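Local coordinates for protein NAD-dependent epimerase/dehydratase (Methylobacillus flagellatus KT, PDB 3GPI) that is of unknown function but has a Rossmann-type fold, probably binds NAD(P) and may act as an epimerase, dehydratase or dehydrogenase, at residues I66-C70 with G88-L93; S109-Y113 with L152-G156; Y158-L163 with G269-L273; D188-F193 with S257-Y263; L209-N215 with L249-L255. The contacts are given in a common frame with arbitrary orientation. Where two conformers were deposited one is given. Residue numbers count along the deposited sequence, not the author numbering.

Contact 1: I66-C70 with G88-L93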
# COMPACT_ATOMS: atom_id res chain seq x y z
N ILE A 66 -2.39 -18.09 3.66
CA ILE A 66 -2.43 -16.65 3.80
C ILE A 66 -2.98 -16.03 2.52
O ILE A 66 -2.56 -16.40 1.41
CB ILE A 66 -1.01 -16.07 4.06
CG1 ILE A 66 -0.36 -16.68 5.29
CG2 ILE A 66 -1.02 -14.53 4.14
CD1 ILE A 66 -0.93 -16.26 6.62
N LEU A 67 -3.96 -15.13 2.66
CA LEU A 67 -4.40 -14.28 1.56
C LEU A 67 -3.87 -12.88 1.75
O LEU A 67 -4.07 -12.32 2.83
CB LEU A 67 -5.92 -14.24 1.50
CG LEU A 67 -6.54 -13.25 0.51
CD1 LEU A 67 -6.19 -13.57 -0.94
CD2 LEU A 67 -8.06 -13.23 0.72
N VAL A 68 -3.20 -12.32 0.74
CA VAL A 68 -2.90 -10.89 0.74
C VAL A 68 -3.78 -10.27 -0.35
O VAL A 68 -3.64 -10.64 -1.52
CB VAL A 68 -1.40 -10.60 0.42
CG1 VAL A 68 -1.15 -9.11 0.50
CG2 VAL A 68 -0.52 -11.33 1.41
N TYR A 69 -4.68 -9.39 0.05
CA TYR A 69 -5.63 -8.84 -0.90
C TYR A 69 -5.25 -7.39 -1.18
O TYR A 69 -5.34 -6.56 -0.30
CB TYR A 69 -7.04 -8.94 -0.32
CG TYR A 69 -8.13 -8.68 -1.32
CD1 TYR A 69 -8.64 -9.71 -2.09
CD2 TYR A 69 -8.64 -7.40 -1.49
CE1 TYR A 69 -9.62 -9.48 -3.02
CE2 TYR A 69 -9.65 -7.15 -2.41
CZ TYR A 69 -10.12 -8.19 -3.17
OH TYR A 69 -11.10 -7.94 -4.10
N CYS A 70 -4.85 -7.16 -2.43
CA CYS A 70 -4.37 -5.86 -2.89
C CYS A 70 -5.35 -5.18 -3.86
O CYS A 70 -5.16 -4.01 -4.17
CB CYS A 70 -3.07 -6.05 -3.65
SG CYS A 70 -1.80 -6.95 -2.78
N GLY A 88 -15.43 -7.67 -4.47
CA GLY A 88 -14.26 -8.44 -4.87
C GLY A 88 -13.67 -9.25 -3.72
O GLY A 88 -13.24 -10.41 -3.91
N LEU A 89 -13.60 -8.63 -2.55
CA LEU A 89 -13.12 -9.29 -1.34
C LEU A 89 -14.09 -10.38 -0.86
O LEU A 89 -13.69 -11.47 -0.46
CB LEU A 89 -12.90 -8.25 -0.24
CG LEU A 89 -12.50 -8.77 1.15
CD1 LEU A 89 -11.14 -9.54 1.12
CD2 LEU A 89 -12.45 -7.64 2.16
N ARG A 90 -15.39 -10.07 -0.92
CA ARG A 90 -16.41 -11.05 -0.52
C ARG A 90 -16.36 -12.27 -1.44
O ARG A 90 -16.38 -13.40 -0.94
CB ARG A 90 -17.84 -10.46 -0.49
CG ARG A 90 -18.83 -11.37 0.23
CD ARG A 90 -20.28 -10.96 -0.01
NE ARG A 90 -20.56 -9.60 0.46
CZ ARG A 90 -20.71 -9.28 1.74
NH1 ARG A 90 -20.61 -10.23 2.66
NH2 ARG A 90 -20.97 -8.03 2.09
N ASN A 91 -16.26 -12.03 -2.75
CA ASN A 91 -16.20 -13.10 -3.75
C ASN A 91 -14.97 -13.96 -3.53
O ASN A 91 -15.07 -15.19 -3.57
CB ASN A 91 -16.20 -12.53 -5.17
CG ASN A 91 -17.54 -11.90 -5.55
OD1 ASN A 91 -18.54 -12.08 -4.85
ND2 ASN A 91 -17.54 -11.16 -6.64
N THR A 92 -13.84 -13.32 -3.27
CA THR A 92 -12.57 -14.02 -3.05
C THR A 92 -12.62 -14.85 -1.78
O THR A 92 -12.23 -16.03 -1.78
CB THR A 92 -11.40 -13.02 -2.98
OG1 THR A 92 -11.28 -12.33 -4.22
CG2 THR A 92 -10.10 -13.75 -2.76
N LEU A 93 -13.10 -14.29 -0.68
CA LEU A 93 -13.21 -15.07 0.53
C LEU A 93 -14.16 -16.25 0.38
O LEU A 93 -13.87 -17.36 0.81
CB LEU A 93 -13.65 -14.19 1.69
CG LEU A 93 -12.65 -13.10 2.05
CD1 LEU A 93 -13.32 -12.06 2.98
CD2 LEU A 93 -11.43 -13.72 2.72

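Contact 2: S109-Y113 with L152-G156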
# COMPACT_ATOMS: atom_id res chain seq x y z
N SER A 109 -6.22 1.98 2.51
CA SER A 109 -5.64 3.28 2.22
C SER A 109 -5.85 4.24 3.37
O SER A 109 -6.93 4.25 3.96
CB SER A 109 -6.38 3.87 1.01
OG SER A 109 -5.96 5.21 0.78
N THR A 110 -4.86 5.09 3.66
CA THR A 110 -5.06 6.18 4.63
C THR A 110 -6.05 7.24 4.13
O THR A 110 -6.39 8.13 4.92
CB THR A 110 -3.75 6.81 5.06
OG1 THR A 110 -3.06 7.24 3.88
CG2 THR A 110 -2.88 5.77 5.83
N GLY A 111 -6.51 7.13 2.89
CA GLY A 111 -7.53 8.09 2.39
C GLY A 111 -8.82 7.92 3.15
O GLY A 111 -9.68 8.80 3.09
N VAL A 112 -8.99 6.83 3.90
CA VAL A 112 -10.19 6.68 4.74
C VAL A 112 -10.25 7.73 5.81
O VAL A 112 -11.35 8.06 6.30
CB VAL A 112 -10.34 5.27 5.38
CG1 VAL A 112 -10.41 4.20 4.28
CG2 VAL A 112 -9.21 4.94 6.34
N TYR A 113 -9.10 8.30 6.17
CA TYR A 113 -9.06 9.44 7.09
C TYR A 113 -9.34 10.69 6.28
O TYR A 113 -8.41 11.35 5.80
CB TYR A 113 -7.68 9.55 7.76
CG TYR A 113 -7.32 8.39 8.64
CD1 TYR A 113 -7.85 8.27 9.92
CD2 TYR A 113 -6.42 7.43 8.21
CE1 TYR A 113 -7.50 7.21 10.73
CE2 TYR A 113 -6.07 6.36 9.01
CZ TYR A 113 -6.60 6.26 10.26
OH TYR A 113 -6.24 5.18 11.06
N LEU A 152 -4.05 -3.10 6.49
CA LEU A 152 -2.86 -2.28 6.31
C LEU A 152 -3.28 -1.02 5.56
O LEU A 152 -3.49 -1.07 4.33
CB LEU A 152 -1.83 -3.06 5.48
CG LEU A 152 -1.42 -4.37 6.17
CD1 LEU A 152 -0.65 -5.23 5.19
CD2 LEU A 152 -0.64 -4.13 7.44
N ARG A 153 -3.42 0.11 6.28
CA ARG A 153 -3.81 1.35 5.58
C ARG A 153 -2.55 2.04 5.07
O ARG A 153 -1.79 2.60 5.86
CB ARG A 153 -4.55 2.27 6.55
CG ARG A 153 -5.95 1.76 6.84
CD ARG A 153 -6.70 2.65 7.83
NE ARG A 153 -8.00 2.06 8.16
CZ ARG A 153 -8.68 2.33 9.28
NH1 ARG A 153 -8.20 3.18 10.17
NH2 ARG A 153 -9.82 1.71 9.48
N PHE A 154 -2.28 1.85 3.77
CA PHE A 154 -1.07 2.41 3.16
C PHE A 154 -1.29 3.89 2.86
O PHE A 154 -2.37 4.28 2.39
CB PHE A 154 -0.82 1.72 1.82
CG PHE A 154 -0.01 0.45 1.88
CD1 PHE A 154 1.05 0.28 1.00
CD2 PHE A 154 -0.30 -0.56 2.77
CE1 PHE A 154 1.82 -0.90 1.02
CE2 PHE A 154 0.49 -1.72 2.83
CZ PHE A 154 1.53 -1.91 1.95
N SER A 155 -0.27 4.72 3.15
CA SER A 155 -0.27 6.08 2.61
C SER A 155 0.09 6.04 1.13
O SER A 155 -0.02 5.00 0.49
CB SER A 155 0.64 6.94 3.45
OG SER A 155 1.97 6.47 3.49
N GLY A 156 0.50 7.17 0.56
CA GLY A 156 0.80 7.19 -0.87
C GLY A 156 2.03 6.39 -1.24
O GLY A 156 3.13 6.70 -0.76

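Contact 3: Y158-L163 with G269-L273. With EDO (1,2-ethanediol), chain B.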
# COMPACT_ATOMS: atom_id res chain seq x y z
N TYR A 158 5.16 5.27 -3.35
CA TYR A 158 6.11 5.81 -4.36
C TYR A 158 7.19 4.80 -4.56
O TYR A 158 7.35 3.87 -3.76
CB TYR A 158 6.69 7.16 -3.95
CG TYR A 158 7.71 7.16 -2.84
CD1 TYR A 158 9.02 7.54 -3.10
CD2 TYR A 158 7.42 6.80 -1.51
CE1 TYR A 158 9.99 7.59 -2.14
CE2 TYR A 158 8.39 6.85 -0.54
CZ TYR A 158 9.68 7.25 -0.83
OH TYR A 158 10.63 7.32 0.14
N GLY A 159 7.92 4.92 -5.65
CA GLY A 159 8.97 3.93 -5.92
C GLY A 159 9.12 3.87 -7.43
O GLY A 159 8.60 4.74 -8.12
N PRO A 160 9.79 2.82 -7.95
CA PRO A 160 9.91 2.68 -9.41
C PRO A 160 8.53 2.64 -10.07
O PRO A 160 7.59 2.05 -9.54
CB PRO A 160 10.66 1.34 -9.55
CG PRO A 160 11.41 1.21 -8.25
CD PRO A 160 10.39 1.70 -7.23
N GLY A 161 8.35 3.34 -11.19
CA GLY A 161 7.03 3.41 -11.81
C GLY A 161 5.95 4.22 -11.10
O GLY A 161 4.80 4.29 -11.57
N ARG A 162 6.33 4.85 -9.97
CA ARG A 162 5.49 5.83 -9.25
C ARG A 162 6.32 7.05 -8.93
O ARG A 162 6.61 7.36 -7.76
CB ARG A 162 4.90 5.22 -7.98
CG ARG A 162 3.82 4.20 -8.27
CD ARG A 162 3.49 3.53 -6.99
NE ARG A 162 2.63 2.37 -7.12
CZ ARG A 162 1.31 2.38 -6.92
NH1 ARG A 162 0.66 3.51 -6.66
NH2 ARG A 162 0.64 1.24 -7.02
N LEU A 163 6.72 7.74 -9.99
CA LEU A 163 7.62 8.88 -9.92
C LEU A 163 6.92 10.22 -10.19
O LEU A 163 7.60 11.22 -10.52
CB LEU A 163 8.77 8.71 -10.93
CG LEU A 163 9.58 7.41 -10.76
CD1 LEU A 163 10.60 7.30 -11.91
CD2 LEU A 163 10.30 7.31 -9.43
N GLY A 269 14.36 7.54 0.16
CA GLY A 269 13.63 6.96 -0.93
C GLY A 269 13.79 7.71 -2.24
O GLY A 269 14.10 7.10 -3.28
N TYR A 270 13.55 9.01 -2.21
CA TYR A 270 13.73 9.77 -3.43
C TYR A 270 15.20 9.89 -3.81
O TYR A 270 15.50 9.90 -5.00
CB TYR A 270 13.02 11.12 -3.38
CG TYR A 270 11.54 11.00 -3.60
CD1 TYR A 270 11.04 10.67 -4.85
CD2 TYR A 270 10.64 11.20 -2.57
CE1 TYR A 270 9.68 10.54 -5.10
CE2 TYR A 270 9.24 11.09 -2.80
CZ TYR A 270 8.78 10.76 -4.05
OH TYR A 270 7.44 10.63 -4.27
N GLY A 271 16.08 9.95 -2.82
CA GLY A 271 17.54 9.83 -3.15
C GLY A 271 17.83 8.59 -4.01
O GLY A 271 18.49 8.67 -5.08
N ALA A 272 17.29 7.43 -3.62
CA ALA A 272 17.53 6.19 -4.38
C ALA A 272 16.90 6.23 -5.78
O ALA A 272 17.43 5.67 -6.74
CB ALA A 272 17.01 4.99 -3.59
N LEU A 273 15.79 6.92 -5.93
CA LEU A 273 15.06 6.82 -7.17
C LEU A 273 15.67 7.73 -8.18
O LEU A 273 15.76 7.38 -9.37
CB LEU A 273 13.59 7.17 -6.96
CG LEU A 273 12.77 6.15 -6.20
CD1 LEU A 273 11.43 6.77 -5.84
CD2 LEU A 273 12.58 4.90 -7.06
C1 EDO B . 4.49 11.05 -2.51
O1 EDO B . 5.84 10.94 -2.18
C2 EDO B . 3.99 11.88 -1.38
O2 EDO B . 3.60 13.09 -1.97
O HOH W 1 6.44 10.00 -6.75

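Contact 4: D188-F193 with S257-Y263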
# COMPACT_ATOMS: atom_id res chain seq x y z
N ASP A 188 8.79 -0.77 -1.75
CA ASP A 188 9.56 -1.88 -1.20
C ASP A 188 9.37 -2.01 0.31
O ASP A 188 9.45 -3.11 0.84
CB ASP A 188 11.03 -1.72 -1.47
CG ASP A 188 11.39 -1.86 -2.95
OD1 ASP A 188 10.55 -2.17 -3.80
OD2 ASP A 188 12.60 -1.70 -3.24
N ASP A 189 9.17 -0.90 1.02
CA ASP A 189 8.81 -1.02 2.43
C ASP A 189 7.42 -1.58 2.64
O ASP A 189 7.18 -2.33 3.59
CB ASP A 189 8.93 0.35 3.14
CG ASP A 189 10.34 0.63 3.59
OD1 ASP A 189 10.92 -0.28 4.23
OD2 ASP A 189 10.85 1.76 3.38
N GLY A 190 6.45 -1.19 1.81
CA GLY A 190 5.11 -1.76 1.95
C GLY A 190 5.19 -3.28 1.76
O GLY A 190 4.60 -4.03 2.54
N ALA A 191 5.91 -3.73 0.73
CA ALA A 191 6.02 -5.15 0.49
C ALA A 191 6.79 -5.85 1.59
O ALA A 191 6.37 -6.92 2.05
CB ALA A 191 6.73 -5.38 -0.85
N ALA A 192 7.92 -5.27 1.98
CA ALA A 192 8.76 -5.91 3.00
C ALA A 192 8.06 -5.92 4.35
O ALA A 192 8.25 -6.85 5.13
CB ALA A 192 10.11 -5.22 3.10
N PHE A 193 7.24 -4.92 4.65
CA PHE A 193 6.52 -4.95 5.93
C PHE A 193 5.50 -6.08 5.92
O PHE A 193 5.34 -6.82 6.91
CB PHE A 193 5.84 -3.60 6.19
CG PHE A 193 5.05 -3.56 7.48
CD1 PHE A 193 5.65 -3.82 8.68
CD2 PHE A 193 3.70 -3.23 7.47
CE1 PHE A 193 4.94 -3.78 9.87
CE2 PHE A 193 2.96 -3.19 8.65
CZ PHE A 193 3.59 -3.46 9.85
N SER A 257 6.40 -2.85 15.90
CA SER A 257 6.38 -4.26 15.46
C SER A 257 7.78 -4.77 15.31
O SER A 257 7.97 -5.99 15.18
CB SER A 257 5.68 -4.42 14.10
OG SER A 257 6.51 -3.89 13.05
N GLY A 258 8.77 -3.87 15.27
CA GLY A 258 10.16 -4.25 15.07
C GLY A 258 10.61 -4.14 13.62
O GLY A 258 11.79 -4.32 13.34
N TYR A 259 9.67 -3.84 12.72
CA TYR A 259 10.03 -3.69 11.32
C TYR A 259 10.98 -2.51 11.15
O TYR A 259 10.75 -1.45 11.74
CB TYR A 259 8.77 -3.52 10.46
CG TYR A 259 9.18 -3.30 9.01
CD1 TYR A 259 9.68 -4.36 8.25
CD2 TYR A 259 9.09 -2.03 8.42
CE1 TYR A 259 10.10 -4.19 6.94
CE2 TYR A 259 9.49 -1.85 7.11
CZ TYR A 259 10.02 -2.91 6.39
OH TYR A 259 10.47 -2.75 5.12
N GLN A 260 12.02 -2.69 10.34
CA GLN A 260 12.99 -1.61 10.05
C GLN A 260 12.80 -1.08 8.64
O GLN A 260 12.94 -1.79 7.65
CB GLN A 260 14.42 -2.09 10.23
CG GLN A 260 14.73 -2.34 11.71
CD GLN A 260 16.12 -2.85 11.93
OE1 GLN A 260 16.50 -3.90 11.40
NE2 GLN A 260 16.88 -2.14 12.76
N LEU A 261 12.42 0.19 8.55
CA LEU A 261 12.24 0.77 7.23
C LEU A 261 13.52 0.79 6.39
O LEU A 261 14.60 1.19 6.86
CB LEU A 261 11.71 2.20 7.37
CG LEU A 261 10.26 2.32 7.86
CD1 LEU A 261 10.02 3.68 8.53
CD2 LEU A 261 9.21 2.05 6.76
N ILE A 262 13.37 0.37 5.15
CA ILE A 262 14.46 0.47 4.17
C ILE A 262 14.68 1.95 3.83
O ILE A 262 15.82 2.40 3.71
CB ILE A 262 14.11 -0.28 2.88
CG1 ILE A 262 13.87 -1.77 3.18
CG2 ILE A 262 15.22 -0.14 1.80
CD1 ILE A 262 13.19 -2.49 2.03
N TYR A 263 13.58 2.70 3.66
CA TYR A 263 13.61 4.10 3.29
C TYR A 263 12.84 4.84 4.34
O TYR A 263 11.63 5.08 4.19
CB TYR A 263 12.97 4.31 1.92
CG TYR A 263 13.62 3.50 0.85
CD1 TYR A 263 14.86 3.89 0.32
CD2 TYR A 263 13.02 2.36 0.35
CE1 TYR A 263 15.47 3.15 -0.69
CE2 TYR A 263 13.63 1.60 -0.64
CZ TYR A 263 14.84 2.01 -1.16
OH TYR A 263 15.41 1.23 -2.15
O HOH W 2 14.68 -1.38 -1.66

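Contact 5: L209-N215 with L249-L255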
# COMPACT_ATOMS: atom_id res chain seq x y z
N LEU A 209 -4.78 -3.86 12.78
CA LEU A 209 -4.71 -2.65 11.95
C LEU A 209 -3.39 -1.96 12.13
O LEU A 209 -2.96 -1.71 13.23
CB LEU A 209 -5.86 -1.71 12.38
CG LEU A 209 -5.93 -0.33 11.72
CD1 LEU A 209 -6.17 -0.39 10.23
CD2 LEU A 209 -7.07 0.53 12.38
N TYR A 210 -2.76 -1.60 10.99
CA TYR A 210 -1.58 -0.71 10.99
C TYR A 210 -1.76 0.33 9.94
O TYR A 210 -2.26 0.04 8.84
CB TYR A 210 -0.30 -1.45 10.57
CG TYR A 210 0.18 -2.57 11.48
CD1 TYR A 210 1.07 -2.32 12.52
CD2 TYR A 210 -0.27 -3.86 11.29
CE1 TYR A 210 1.51 -3.36 13.35
CE2 TYR A 210 0.17 -4.92 12.11
CZ TYR A 210 1.05 -4.65 13.12
OH TYR A 210 1.42 -5.73 13.90
N ILE A 211 -1.28 1.52 10.27
CA ILE A 211 -1.00 2.54 9.26
C ILE A 211 0.40 2.23 8.72
O ILE A 211 1.37 2.07 9.49
CB ILE A 211 -1.04 3.94 9.88
CG1 ILE A 211 -2.49 4.25 10.26
CG2 ILE A 211 -0.58 4.99 8.81
CD1 ILE A 211 -2.70 5.60 10.97
N VAL A 212 0.52 2.10 7.40
CA VAL A 212 1.80 1.80 6.76
C VAL A 212 2.27 3.07 6.08
O VAL A 212 1.76 3.42 5.01
CB VAL A 212 1.63 0.62 5.78
CG1 VAL A 212 3.00 0.20 5.25
CG2 VAL A 212 1.06 -0.59 6.50
N THR A 213 3.21 3.73 6.73
CA THR A 213 3.69 5.05 6.28
C THR A 213 5.09 5.26 6.84
O THR A 213 5.48 4.57 7.79
CB THR A 213 2.69 6.17 6.67
OG1 THR A 213 2.96 7.36 5.93
CG2 THR A 213 2.73 6.46 8.17
N ASP A 214 5.86 6.16 6.23
CA ASP A 214 7.23 6.36 6.71
C ASP A 214 7.30 7.36 7.85
O ASP A 214 6.26 7.76 8.36
CB ASP A 214 8.20 6.69 5.57
CG ASP A 214 8.11 8.15 5.09
OD1 ASP A 214 7.51 9.02 5.75
OD2 ASP A 214 8.75 8.42 4.06
N ASN A 215 8.50 7.74 8.26
CA ASN A 215 8.69 8.56 9.46
C ASN A 215 8.43 10.04 9.29
O ASN A 215 8.35 10.76 10.32
CB ASN A 215 10.14 8.43 9.93
CG ASN A 215 10.51 7.06 10.43
OD1 ASN A 215 9.70 6.27 10.87
ND2 ASN A 215 11.80 6.82 10.42
N LEU A 249 0.27 11.36 9.48
CA LEU A 249 -0.00 10.01 9.94
C LEU A 249 1.20 9.41 10.66
O LEU A 249 2.33 9.45 10.17
CB LEU A 249 -0.38 9.15 8.72
CG LEU A 249 -1.63 9.55 7.98
CD1 LEU A 249 -1.64 8.99 6.57
CD2 LEU A 249 -2.84 9.11 8.77
N SER A 250 0.95 8.91 11.87
CA SER A 250 1.96 8.28 12.69
C SER A 250 2.13 6.80 12.37
O SER A 250 1.17 6.05 12.32
CB SER A 250 1.54 8.36 14.16
OG SER A 250 2.48 7.65 14.96
N ASN A 251 3.38 6.38 12.21
CA ASN A 251 3.71 4.98 12.05
C ASN A 251 4.24 4.32 13.32
O ASN A 251 4.98 3.35 13.26
CB ASN A 251 4.74 4.81 10.92
CG ASN A 251 6.12 5.38 11.24
OD1 ASN A 251 6.38 5.99 12.29
ND2 ASN A 251 7.05 5.17 10.31
N ALA A 252 3.81 4.82 14.48
CA ALA A 252 4.30 4.29 15.74
C ALA A 252 4.11 2.78 15.88
O ALA A 252 5.00 2.08 16.37
CB ALA A 252 3.57 5.01 16.92
N ARG A 253 2.92 2.30 15.53
CA ARG A 253 2.64 0.85 15.63
C ARG A 253 3.53 0.03 14.68
O ARG A 253 4.10 -0.99 15.05
CB ARG A 253 1.15 0.55 15.39
CG ARG A 253 0.22 0.69 16.62
CD ARG A 253 -1.09 -0.01 16.29
NE ARG A 253 -1.94 -0.19 17.46
CZ ARG A 253 -2.72 0.76 17.98
NH1 ARG A 253 -2.75 1.99 17.45
NH2 ARG A 253 -3.46 0.48 19.03
N LEU A 254 3.73 0.50 13.45
CA LEU A 254 4.62 -0.20 12.54
C LEU A 254 6.04 -0.26 13.13
O LEU A 254 6.67 -1.32 13.12
CB LEU A 254 4.58 0.52 11.17
CG LEU A 254 5.57 0.06 10.10
CD1 LEU A 254 5.04 0.40 8.70
CD2 LEU A 254 6.92 0.76 10.34
N LEU A 255 6.53 0.83 13.70
CA LEU A 255 7.86 0.82 14.30
C LEU A 255 7.89 -0.15 15.50
O LEU A 255 8.89 -0.88 15.65
CB LEU A 255 8.29 2.23 14.74
CG LEU A 255 8.55 3.19 13.56
CD1 LEU A 255 8.95 4.54 14.05
CD2 LEU A 255 9.63 2.65 12.64
O HOH W 3 1.77 2.33 12.27
O HOH W 4 3.44 9.64 7.39
O HOH W 5 4.98 8.68 10.73

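Contact 1: I66-C70 with G88-L93
Tyr69 has the largest surface covered in this contact between a central strand of the Rossmann-type sheet and the helix packed on one of its faces. The segments run nearly antiparallel, at 162° with axes 10.9 Å apart, a spacing that side chains from both must fill. From the strand, Tyr69 and Leu67, two residues apart and so on the same face, point at the helix. The Tyr69 ring reaches far enough to bring its OH within 2.9 Å of Gly88 C; a CB at Gly88 would clash with that hydroxyl, so glycine suits the place. Leu89 CD1 sits over the face of the ring, 4.1 Å from its centroid, in a CH-pi contact, while Thr92 OG1 lies at the ring edge, 3.5 Å from Tyr69 CE1. Leu67 supplies branched bulk, its CD2 3.9 Å from Leu93 CD2 and 4.1 Å from Thr92 CG2. Thr92 fits a buried site because its OG1 donates to Gly88 O (2.8 Å) within the helix, while its methyl meets Leu67. Strands 6-9 and 103-109 flank strand 66-69. With no hydrogen bond joining the two segments, their adhesion rests on apolar and CH-pi packing, hence on close fit.

Contact 2: S109-Y113 with L152-G156
This is a parallel strand-to-strand contact in the Rossmann-type sheet, where the carboxyl end of strand 103-109 runs beside the middle of strand 149-158 and gives way to a short 3-10 turn. Ser109 bridges with Phe154, and Thr110 N donates to Phe154 O at 2.9 Å, the last rung before the chains part; Ser109 CA adds a CA-H...O contact to Phe154 O at 3.4 Å. The turn is shaped by an ST turn in which Ser109 OG accepts from Gly111 N (2.9 Å), a role suited to a short hydroxyl side chain. Arg153 has the most surface covered. Its long aliphatic part runs beside Thr110, with Arg153 CB 3.9 Å from Thr110 CG2. Val112 CG2 lies over the guanidinium face, 3.6 Å from Arg153 NE, and Arg153 NH1 donates to Tyr113 OH at 2.9 Å. Glu141 offsets the buried charge through a salt bridge. Helix 132-143 covers Val112 and Arg153, strand 209-212 pairs with Arg153 along its other edge, and helix 187-201 packs against Leu152 and Phe154.

Contact 3: Y158-L163 with G269-L273
A loop that reverses direction faces a helix here, packing helix 266-277 against the chain that follows strand 149-158. Gly159 to Arg162 forms a type II beta turn, closed by Arg162 N donating to Gly159 O at 2.9 Å. Gly159, at phi 151°, would jam a side chain against the preceding carbonyl, Pro160 suits the second position with its phi of -57°, and Gly161 takes the positive phi of the third. Opposite, 269-273 is helical, and Gly159 CA lies 6.9 Å from Leu273 CA. One turn earlier, Gly269 makes way for Tyr158: a CB there would collide with Tyr158 OH, 3.2 Å from Gly269 CA. The Tyr158 and Tyr270 rings form an offset stack, centroids 4.4 Å apart and planes at 28°. Leu273 fills the hollow beside them: its CD1 is 3.7 Å from Tyr158 CD1 and 3.8 Å from Leu163 CD2, and its CD2 is 3.9 Å from Pro160 CD. Tyr270 OH hydrogen-bonds a water and O1 of an ethanediol probably from the crystallisation liquor (2.7 Å each); the water donates to Arg162 O at 2.8 Å. Helices 164-168 and 220-230 pack against Tyr270, while strand 181-186 joins Tyr158 by backbone hydrogen bonds.

Contact 4: D188-F193 with S257-Y263
Two bumps and two hollows define the fit of the 188-193 part of helix 187-201 against the extended loop 257-263. The first bump is the carboxylate of Asp189, which enters a concavity in the loop made by the backbone of Ile262 and Tyr263 and the tip of Tyr259. Asp189 OD1 accepts from Tyr259 OH and from Ile262 N, each at 2.7 Å, and Asp189 OD2 accepts from Tyr263 N at 2.9 Å. A short acid with two acceptors suits this site, where three donors converge. The second bump is the Tyr259 ring, laid in a shallow groove of the helix between Ala192 and Phe193. Ala192 is small enough to let the hydroxyl close in, with Ala192 CB 3.2 Å from Tyr259 OH. Phe193 CB stands over the ring face, 4.1 Å from the Tyr259 centroid, and the edge of the Phe193 ring turns toward that face, centroids 5.4 Å apart. Ile262 closes the exposed side, its CD1 4.2 Å from Asp188 CB. A water bridges Asp188 OD2 (2.6 Å) and Tyr263 OH (2.8 Å). The loop runs from helix 252-256, whose Leu254 packs on Tyr259 and Phe193, toward helix 266-277, while helix 13-24 touches Ala191, Ala192 and Ile262.

Contact 5: L209-N215 with L249-L255
Strand 209-212 belongs to the mixed, mainly parallel sheet of the Rossmann-type fold, and segment 249-255 lies against it as a short strand end, an ST turn and the first turn of a helix. Leu209 contributes little: its O lies 4.0 Å from Arg253 CD, and Arg253 directs its charge to Glu123 and Asp124. The Tyr210 ring presents its edge to the helix, with Tyr210 CE1 3.9 Å from Arg253 O. Ile211 packs by its CD1 on Leu249 CD2 (4.1 Å), where two branched apolar chains suit the buried site; a water that accepts from Leu254 N (2.9 Å) lies 2.8 Å from Ile211 O and can bridge the two. Val212 turns away, yet its CG1 meets Leu254 CD1 at 4.0 Å. At Thr213 the methyl CG2 rests 3.6 Å from Leu249 O, while its hydroxyl bonds with Ser155 and Arg184. Asp214 O is joined to Leu249 O and Asn251 N through another water. Asn215 OD1 lies 3.7 Å from Leu255 CD1. Asn251, at the helix N-cap position, spends its amide on this loop instead of capping: Asn251 ND2 donates to Thr213 O at 3.0 Å and to Asn215 OD1 at 2.9 Å.

Contacts 1, 2 and 5 all reach the same sheet; the centre of contact 1 is about 18 Å from that of contact 2. Contacts 2 and 5 share neighbouring strands, centres about 10 Å apart, with Arg153 N 2.8 Å from Tyr210 O. Contact 4 touches contact 5, Phe193 CZ lying 3.8 Å from Tyr210 CD1, and meets contact 3 where Tyr263 CD1 is 3.5 Å from Gly269 CA. Besides the ethanediol at Tyr270 in contact 3, another lies about 4 Å from the side chains of Thr110 and Leu249; such molecules often mark pockets. The Tyr69 side chain lies near, without touching, a GxGxxG-like glycine pattern, consistent with a dinucleotide site as in Rossmann relatives.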